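Local coordinates for protein-L-isoaspartate O-methyltransferase beta-aspartate methyltransferase (PDB 2PBF) that probably repairs damaged proteins by methylating the carboxyl group of isoaspartyl residues, with S-adenosyl-L-methionine as methyl donor, at residues I166-I178 against R215-N227. Numbering follows the deposited sequence.
With SAH (S-adenosyl-L-homocysteine), chain C.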
loop_
_atom_site.group_PDB
_atom_site.type_symbol
_atom_site.label_atom_id
_atom_site.label_comp_id
_atom_site.label_asym_id
_atom_site.label_seq_id
_atom_site.Cartn_x
_atom_site.Cartn_y
_atom_site.Cartn_z
ATOM N N ILE A 166 5.574 5.553 2.490
ATOM C CA ILE A 166 4.565 5.927 1.506
ATOM C C ILE A 166 4.509 4.882 0.409
ATOM O O ILE A 166 5.482 4.640 -0.282
ATOM C CB ILE A 166 4.804 7.344 0.867
ATOM C CG1 ILE A 166 5.071 8.393 1.967
ATOM C CG2 ILE A 166 3.602 7.711 -0.060
ATOM C CD1 ILE A 166 5.145 9.850 1.489
ATOM N N HIS A 167 3.368 4.247 0.263
ATOM C CA HIS A 167 3.215 3.280 -0.788
ATOM C C HIS A 167 2.232 3.846 -1.778
ATOM O O HIS A 167 1.185 4.372 -1.410
ATOM C CB HIS A 167 2.735 1.947 -0.246
ATOM C CG HIS A 167 2.396 0.972 -1.319
ATOM N ND1 HIS A 167 1.117 0.822 -1.805
ATOM C CD2 HIS A 167 3.178 0.139 -2.044
ATOM C CE1 HIS A 167 1.121 -0.071 -2.775
ATOM N NE2 HIS A 167 2.358 -0.507 -2.931
ATOM N N VAL A 168 2.583 3.768 -3.049
ATOM C CA VAL A 168 1.687 4.254 -4.055
ATOM C C VAL A 168 1.406 3.077 -4.984
ATOM O O VAL A 168 2.319 2.555 -5.604
ATOM C CB VAL A 168 2.313 5.440 -4.816
ATOM C CG1 VAL A 168 1.277 6.127 -5.634
ATOM C CG2 VAL A 168 2.996 6.430 -3.833
ATOM N N GLY A 169 0.134 2.687 -5.079
ATOM C CA GLY A 169 -0.234 1.462 -5.786
ATOM C C GLY A 169 -0.741 1.709 -7.207
ATOM O O GLY A 169 -1.436 0.867 -7.761
ATOM N N ALA A 170 -0.361 2.861 -7.778
ATOM C CA ALA A 170 -0.758 3.265 -9.102
ATOM C C ALA A 170 0.382 4.069 -9.701
ATOM O O ALA A 170 1.142 4.728 -8.983
ATOM C CB ALA A 170 -2.069 4.070 -9.074
ATOM N N SER A 171 0.520 3.963 -11.024
ATOM C CA SER A 171 1.624 4.546 -11.751
ATOM C C SER A 171 1.408 6.022 -12.077
ATOM O O SER A 171 0.323 6.436 -12.491
ATOM C CB SER A 171 1.821 3.782 -13.049
ATOM O OG SER A 171 2.877 4.345 -13.764
ATOM N N ALA A 172 2.470 6.798 -11.902
ATOM C CA ALA A 172 2.415 8.232 -12.067
ATOM C C ALA A 172 3.171 8.630 -13.325
ATOM O O ALA A 172 4.263 8.105 -13.594
ATOM C CB ALA A 172 3.039 8.912 -10.863
ATOM N N SER A 173 2.600 9.572 -14.078
ATOM C CA SER A 173 3.279 10.173 -15.242
ATOM C C SER A 173 4.622 10.787 -14.846
ATOM O O SER A 173 5.574 10.791 -15.632
ATOM C CB SER A 173 2.372 11.201 -15.932
ATOM O OG SER A 173 2.003 12.261 -15.065
ATOM N N GLU A 174 4.682 11.312 -13.620
ATOM C CA GLU A 174 5.925 11.812 -13.008
ATOM C C GLU A 174 5.777 11.852 -11.482
ATOM O O GLU A 174 4.656 11.799 -10.973
ATOM C CB GLU A 174 6.338 13.188 -13.577
ATOM C CG GLU A 174 5.480 14.380 -13.133
ATOM C CD GLU A 174 4.200 14.539 -13.940
ATOM O OE1 GLU A 174 4.272 14.601 -15.193
ATOM O OE2 GLU A 174 3.115 14.619 -13.320
ATOM N N LEU A 175 6.912 11.943 -10.778
ATOM C CA LEU A 175 6.994 11.905 -9.310
ATOM C C LEU A 175 6.238 13.052 -8.665
ATOM O O LEU A 175 6.706 14.189 -8.714
ATOM C CB LEU A 175 8.460 11.990 -8.866
ATOM C CG LEU A 175 8.942 11.456 -7.506
ATOM C CD1 LEU A 175 9.908 12.429 -6.898
ATOM C CD2 LEU A 175 7.812 11.140 -6.507
ATOM N N PRO A 176 5.080 12.768 -8.036
ATOM C CA PRO A 176 4.316 13.906 -7.548
ATOM C C PRO A 176 5.031 14.552 -6.364
ATOM O O PRO A 176 5.452 13.866 -5.443
ATOM C CB PRO A 176 2.971 13.289 -7.141
ATOM C CG PRO A 176 2.974 11.887 -7.756
ATOM C CD PRO A 176 4.408 11.495 -7.721
ATOM N N GLU A 177 5.190 15.866 -6.423
ATOM C CA GLU A 177 5.985 16.604 -5.434
ATOM C C GLU A 177 5.368 16.589 -4.024
ATOM O O GLU A 177 6.097 16.568 -3.029
ATOM C CB GLU A 177 6.259 18.028 -5.948
ATOM C CG GLU A 177 7.379 18.792 -5.244
ATOM C CD GLU A 177 8.678 17.996 -5.079
ATOM O OE1 GLU A 177 8.947 17.074 -5.891
ATOM O OE2 GLU A 177 9.430 18.301 -4.118
ATOM N N ILE A 178 4.038 16.572 -3.946
ATOM C CA ILE A 178 3.339 16.310 -2.679
ATOM C C ILE A 178 3.857 15.068 -1.946
ATOM O O ILE A 178 4.104 15.112 -0.732
ATOM C CB ILE A 178 1.794 16.200 -2.835
ATOM C CG1 ILE A 178 1.181 15.897 -1.473
ATOM C CG2 ILE A 178 1.383 15.137 -3.871
ATOM C CD1 ILE A 178 -0.271 16.214 -1.361
ATOM N N ARG A 215 16.157 3.458 -8.793
ATOM C CA ARG A 215 15.430 2.838 -9.894
ATOM C C ARG A 215 15.446 1.326 -9.682
ATOM O O ARG A 215 16.509 0.709 -9.724
ATOM C CB ARG A 215 16.104 3.224 -11.227
ATOM C CG ARG A 215 15.161 3.225 -12.440
ATOM C CD ARG A 215 15.848 3.282 -13.839
ATOM N NE ARG A 215 15.120 2.402 -14.763
ATOM C CZ ARG A 215 15.360 1.094 -14.902
ATOM N NH1 ARG A 215 16.349 0.515 -14.229
ATOM N NH2 ARG A 215 14.622 0.357 -15.723
ATOM N N LEU A 216 14.288 0.724 -9.438
ATOM C CA LEU A 216 14.264 -0.699 -9.063
ATOM C C LEU A 216 14.153 -1.606 -10.277
ATOM O O LEU A 216 15.149 -2.157 -10.725
ATOM C CB LEU A 216 13.180 -1.005 -8.010
ATOM C CG LEU A 216 13.409 -0.397 -6.609
ATOM C CD1 LEU A 216 12.323 -0.844 -5.645
ATOM C CD2 LEU A 216 14.806 -0.708 -6.029
ATOM N N PHE A 217 12.946 -1.759 -10.806
ATOM C CA PHE A 217 12.733 -2.508 -12.042
ATOM C C PHE A 217 11.381 -2.156 -12.663
ATOM O O PHE A 217 10.567 -1.454 -12.052
ATOM C CB PHE A 217 12.831 -4.010 -11.775
ATOM C CG PHE A 217 12.105 -4.443 -10.551
ATOM C CD1 PHE A 217 10.715 -4.448 -10.518
ATOM C CD2 PHE A 217 12.805 -4.841 -9.421
ATOM C CE1 PHE A 217 10.040 -4.838 -9.394
ATOM C CE2 PHE A 217 12.133 -5.232 -8.276
ATOM C CZ PHE A 217 10.749 -5.227 -8.266
ATOM N N ASP A 218 11.155 -2.661 -13.878
ATOM C CA ASP A 218 9.939 -2.413 -14.613
ATOM C C ASP A 218 8.758 -3.156 -13.990
ATOM O O ASP A 218 8.900 -4.282 -13.518
ATOM C CB ASP A 218 10.122 -2.785 -16.079
ATOM C CG ASP A 218 11.258 -2.021 -16.728
ATOM O OD1 ASP A 218 11.376 -0.805 -16.450
ATOM O OD2 ASP A 218 12.043 -2.641 -17.491
ATOM N N VAL A 219 7.602 -2.498 -13.990
ATOM C CA VAL A 219 6.400 -3.025 -13.358
ATOM C C VAL A 219 5.179 -2.703 -14.207
ATOM O O VAL A 219 5.272 -1.956 -15.172
ATOM C CB VAL A 219 6.195 -2.466 -11.906
ATOM C CG1 VAL A 219 7.143 -3.124 -10.921
ATOM C CG2 VAL A 219 6.323 -0.944 -11.845
ATOM N N CYS A 220 4.042 -3.293 -13.852
ATOM C CA CYS A 220 2.763 -3.018 -14.490
ATOM C C CYS A 220 1.705 -2.672 -13.418
ATOM O O CYS A 220 1.288 -3.530 -12.625
ATOM C CB CYS A 220 2.328 -4.221 -15.340
ATOM S SG CYS A 220 3.512 -4.609 -16.677
ATOM N N PHE A 221 1.301 -1.402 -13.388
ATOM C CA PHE A 221 0.321 -0.911 -12.436
ATOM C C PHE A 221 -0.775 -0.158 -13.159
ATOM O O PHE A 221 -0.546 0.366 -14.234
ATOM C CB PHE A 221 0.978 0.047 -11.455
ATOM C CG PHE A 221 1.705 -0.623 -10.328
ATOM C CD1 PHE A 221 1.124 -0.696 -9.052
ATOM C CD2 PHE A 221 2.978 -1.143 -10.515
ATOM C CE1 PHE A 221 1.780 -1.291 -8.000
ATOM C CE2 PHE A 221 3.654 -1.746 -9.469
ATOM C CZ PHE A 221 3.070 -1.818 -8.207
ATOM N N VAL A 222 -1.955 -0.099 -12.558
ATOM C CA VAL A 222 -2.993 0.815 -13.019
ATOM C C VAL A 222 -2.435 2.251 -12.871
ATOM O O VAL A 222 -1.515 2.494 -12.083
ATOM C CB VAL A 222 -4.373 0.629 -12.267
ATOM C CG1 VAL A 222 -4.577 -0.818 -11.757
ATOM C CG2 VAL A 222 -4.532 1.594 -11.111
ATOM N N SER A 223 -2.996 3.187 -13.629
ATOM C CA SER A 223 -2.540 4.580 -13.629
ATOM C C SER A 223 -2.985 5.428 -12.413
ATOM O O SER A 223 -4.145 5.347 -11.968
ATOM C CB SER A 223 -3.009 5.263 -14.915
ATOM O OG SER A 223 -2.426 6.548 -15.007
ATOM N N LEU A 224 -2.067 6.252 -11.903
ATOM C CA LEU A 224 -2.404 7.254 -10.878
ATOM C C LEU A 224 -3.031 8.484 -11.552
ATOM O O LEU A 224 -2.315 9.357 -12.045
ATOM C CB LEU A 224 -1.168 7.652 -10.059
ATOM C CG LEU A 224 -1.405 8.488 -8.804
ATOM C CD1 LEU A 224 -2.031 7.639 -7.716
ATOM C CD2 LEU A 224 -0.097 9.122 -8.335
ATOM N N LYS A 225 -4.363 8.519 -11.565
ATOM C CA LYS A 225 -5.161 9.494 -12.299
ATOM C C LYS A 225 -5.216 10.863 -11.622
ATOM O O LYS A 225 -5.543 10.977 -10.436
ATOM C CB LYS A 225 -6.584 8.963 -12.487
ATOM C CG LYS A 225 -6.745 7.814 -13.462
ATOM C CD LYS A 225 -8.225 7.515 -13.654
ATOM C CE LYS A 225 -8.488 6.300 -14.551
ATOM N NZ LYS A 225 -8.015 6.459 -15.973
ATOM N N LYS A 226 -4.915 11.897 -12.403
ATOM C CA LYS A 226 -4.869 13.274 -11.924
ATOM C C LYS A 226 -6.233 13.929 -11.737
ATOM O O LYS A 226 -6.359 14.916 -11.018
ATOM C CB LYS A 226 -4.000 14.112 -12.843
ATOM C CG LYS A 226 -2.534 13.906 -12.610
ATOM C CD LYS A 226 -1.726 14.609 -13.647
ATOM C CE LYS A 226 -0.275 14.569 -13.291
ATOM N NZ LYS A 226 0.510 15.207 -14.367
ATOM N N ASN A 227 -7.261 13.391 -12.377
ATOM C CA ASN A 227 -8.613 13.856 -12.084
ATOM C C ASN A 227 -9.557 12.697 -11.851
ATOM O O ASN A 227 -9.208 11.778 -11.102
ATOM C CB ASN A 227 -9.144 14.814 -13.166
ATOM C CG ASN A 227 -8.869 14.324 -14.585
ATOM O OD1 ASN A 227 -9.461 13.337 -15.049
ATOM N ND2 ASN A 227 -7.969 15.013 -15.280
ATOM O OXT ASN A 227 -10.669 12.656 -12.394
HETATM N N SAH C . -3.042 -1.419 -3.359
HETATM C CA SAH C . -4.260 -1.622 -4.183
HETATM C CB SAH C . -3.976 -1.187 -5.598
HETATM C CG SAH C . -5.299 -0.942 -6.311
HETATM S SD SAH C . -5.048 -0.403 -8.004
HETATM C C SAH C . -4.787 -3.060 -4.150
HETATM O O SAH C . -3.987 -3.990 -4.278
HETATM O OXT SAH C . -6.010 -3.304 -3.991
HETATM C "C5'" SAH C . -4.628 1.317 -7.628
HETATM C "C4'" SAH C . -5.727 2.148 -6.964
HETATM O "O4'" SAH C . -5.331 3.488 -7.052
HETATM C "C3'" SAH C . -7.117 2.079 -7.581
HETATM O "O3'" SAH C . -8.034 1.621 -6.601
HETATM C "C2'" SAH C . -7.412 3.503 -8.027
HETATM O "O2'" SAH C . -8.766 3.854 -7.846
HETATM C "C1'" SAH C . -6.495 4.296 -7.120
HETATM N N9 SAH C . -6.072 5.621 -7.625
HETATM C C8 SAH C . -5.767 5.934 -8.919
HETATM N N7 SAH C . -5.375 7.228 -8.955
HETATM C C5 SAH C . -5.448 7.759 -7.714
HETATM C C6 SAH C . -5.195 9.038 -7.207
HETATM N N6 SAH C . -4.794 10.045 -7.971
HETATM N N1 SAH C . -5.333 9.266 -5.861
HETATM C C2 SAH C . -5.754 8.245 -5.029
HETATM N N3 SAH C . -6.012 7.005 -5.556
HETATM C C4 SAH C . -5.867 6.753 -6.874
HETATM O O HOH W 1 -1.817 -1.356 -9.820
HETATM O O HOH W 2 0.050 10.551 -12.672
#
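Phe221 turns the edge of its ring to Gly169: the carbonyl O of Gly169 lies close to the ring plane, 3.3 Å from Phe221 CD1, and Val219 CB also sits in plane at the rim. With chi1 at -81°, the ring leaves its backbone on the side of the N and reaches the turn that follows strand 163-168; Met66 of helix 64-74 and Pro192 also touch it. A second flat group, the adenine of S-adenosyl-L-homocysteine, takes Leu224 CD1 over one face, 3.4 Å from C5 of the ligand. Leu224 turns CG away from its own N (chi1 -169°), which sends the branch in between the ligand and the 170-176 loop. CD1 also packs on Ala170 CB and Val168 CG1, while CD2 faces Ala172 CB and meets Pro176 CG tip to tip.

Between the segments the backbones are joined by a single beta bridge at Ser171 and Ser223. Ser171 N donates to Val222 O (2.7 Å), nearly straight and in the carbonyl plane, and Leu224 N returns a bond to Ser171 O, modelled at a doubtfully short 2.5 Å. One water links Gly169 O to Val222 N; a second runs from Leu224 O to Ser173 N. Farther along, the extended Lys226 brings NZ to the syn lone pair of Glu174 OE2 (2.9 Å), a salt bridge between exposed side chains, where Ser173 OG adds a weak bond to the same oxygen.

Lys225 N donates to N7 of the adenine (3.1 Å), and Val222 CG2 lies 3.5 Å from the ligand's C5'. The C-terminal tail thus runs alongside the loop after strand 163-168, bridged to it in parallel fashion, and closes over the bound S-adenosyl-L-homocysteine, forming one wall of the nucleoside pocket of a Rossmann-like methyltransferase at the carboxyl ends of its parallel strands.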